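Local coordinates for Ketoacyl_synth_N domain-containing protein (Photorhabdus luminescens subsp. laumondii, PDB 6SMO) that probably serves as the chain-length factor partner of a ketosynthase in a type II polyketide synthase, helping house the growing polyketide chain, at residues H206-F210 and F357-V363. Numbering follows the deposited sequence.
Sequences HSEVF and FSNQGHV
F357 leaves strand 351-356 fully extended, and its chi1 near 40° lays one ring face against that of F210 (m, about -71°) in an offset stack: centroids 3.9 Å apart, planes at 17°, F210 CZ to F357 CD1 3.3 Å. S358 turns its side chain back into its own loop as an ST motif: S358 OG accepts from G361 N (3.3 Å) and H362 N (3.0 Å) and shares a 2.8 Å hydrogen bond with H362 ND1. S358 O lies at the edge of the F210 ring, 3.3 Å from F210 CE2. This is the loop of the antiparallel hairpin 351-356/362-369, the last two strands of this thiolase-type chain, covered by the loop following helix 192-204. N359 and Q360 are helical in phi/psi, as are E208 to F210. The register pairs S207 with N359 (CA atoms 4.8 Å apart) and V209 with G361 (5.7 Å). S207, chi1 t, donates from OG to N359 O at 2.6 Å and weakly accepts from F210 N (3.3 Å), while N359 OD1 is hydrogen-bonded to Y283 OH. At G361, phi/psi 122/42, a CB would jam against Q360 O and also clash with V209 CG2, 3.9 Å from G361 CA. H362 begins strand 362-369, its NE2 hydrogen-bonded to V184 O of the partner ketosynthase chain.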
# COMPACT_ATOMS: atom_id res chain seq x y z
N HIS C 206 9.37 -14.09 21.24
CA HIS C 206 9.95 -12.94 21.99
C HIS C 206 10.58 -11.96 20.99
O HIS C 206 10.94 -12.39 19.88
CB HIS C 206 10.97 -13.43 23.03
CG HIS C 206 12.34 -13.65 22.48
ND1 HIS C 206 12.66 -14.73 21.68
CD2 HIS C 206 13.48 -12.94 22.63
CE1 HIS C 206 13.93 -14.67 21.35
NE2 HIS C 206 14.46 -13.58 21.92
N SER C 207 10.69 -10.68 21.38
CA SER C 207 11.37 -9.61 20.62
C SER C 207 12.86 -9.60 20.98
O SER C 207 13.17 -9.54 22.18
CB SER C 207 10.73 -8.27 20.87
OG SER C 207 11.45 -7.23 20.21
N GLU C 208 13.74 -9.67 19.97
CA GLU C 208 15.22 -9.70 20.14
C GLU C 208 15.70 -8.36 20.72
O GLU C 208 16.74 -8.36 21.40
CB GLU C 208 15.90 -9.99 18.80
CG GLU C 208 15.67 -11.40 18.29
CD GLU C 208 16.26 -11.69 16.92
OE1 GLU C 208 15.59 -12.39 16.13
OE2 GLU C 208 17.38 -11.21 16.65
N VAL C 209 14.97 -7.27 20.45
CA VAL C 209 15.31 -5.89 20.91
C VAL C 209 14.74 -5.66 22.31
O VAL C 209 15.51 -5.26 23.20
CB VAL C 209 14.81 -4.83 19.91
CG1 VAL C 209 15.16 -3.41 20.36
CG2 VAL C 209 15.34 -5.08 18.50
N PHE C 210 13.44 -5.91 22.50
CA PHE C 210 12.66 -5.50 23.70
C PHE C 210 12.69 -6.61 24.76
O PHE C 210 13.06 -6.30 25.92
CB PHE C 210 11.24 -5.09 23.30
CG PHE C 210 11.19 -3.78 22.55
CD1 PHE C 210 11.43 -2.58 23.21
CD2 PHE C 210 10.95 -3.74 21.19
CE1 PHE C 210 11.41 -1.38 22.52
CE2 PHE C 210 10.92 -2.54 20.50
CZ PHE C 210 11.15 -1.36 21.17
N PHE C 357 5.63 0.19 19.92
CA PHE C 357 6.83 -0.34 19.21
C PHE C 357 6.59 -1.79 18.78
O PHE C 357 5.73 -2.48 19.36
CB PHE C 357 8.09 -0.18 20.07
CG PHE C 357 7.96 -0.46 21.54
CD1 PHE C 357 8.01 -1.76 22.03
CD2 PHE C 357 7.85 0.58 22.45
CE1 PHE C 357 7.92 -2.02 23.39
CE2 PHE C 357 7.76 0.32 23.81
CZ PHE C 357 7.79 -0.97 24.28
N SER C 358 7.34 -2.22 17.76
CA SER C 358 7.18 -3.51 17.04
C SER C 358 8.13 -4.56 17.60
O SER C 358 8.95 -4.21 18.48
CB SER C 358 7.40 -3.31 15.56
OG SER C 358 8.77 -3.08 15.29
N ASN C 359 8.03 -5.79 17.10
CA ASN C 359 8.89 -6.94 17.46
C ASN C 359 10.30 -6.73 16.89
O ASN C 359 11.28 -7.04 17.59
CB ASN C 359 8.29 -8.27 16.98
CG ASN C 359 8.98 -9.48 17.57
OD1 ASN C 359 8.75 -9.82 18.73
ND2 ASN C 359 9.80 -10.15 16.78
N GLN C 360 10.38 -6.22 15.65
CA GLN C 360 11.66 -6.03 14.90
C GLN C 360 12.46 -4.87 15.51
O GLN C 360 13.70 -4.88 15.35
CB GLN C 360 11.37 -5.79 13.42
CG GLN C 360 10.85 -7.02 12.69
CD GLN C 360 11.90 -8.09 12.55
OE1 GLN C 360 11.80 -9.17 13.12
NE2 GLN C 360 12.94 -7.79 11.78
N GLY C 361 11.79 -3.91 16.16
CA GLY C 361 12.43 -2.89 17.02
C GLY C 361 12.14 -1.46 16.59
O GLY C 361 13.08 -0.65 16.64
N HIS C 362 10.90 -1.15 16.21
CA HIS C 362 10.43 0.23 15.93
C HIS C 362 10.30 1.00 17.25
O HIS C 362 10.29 0.34 18.31
CB HIS C 362 9.10 0.23 15.17
CG HIS C 362 9.24 -0.01 13.70
ND1 HIS C 362 9.30 -1.28 13.16
CD2 HIS C 362 9.31 0.85 12.66
CE1 HIS C 362 9.42 -1.19 11.85
NE2 HIS C 362 9.43 0.11 11.52
N VAL C 363 10.22 2.33 17.19
CA VAL C 363 9.84 3.22 18.32
C VAL C 363 8.99 4.36 17.76
O VAL C 363 9.56 5.27 17.12
CB VAL C 363 11.07 3.77 19.08
CG1 VAL C 363 10.68 4.79 20.14
CG2 VAL C 363 11.90 2.66 19.71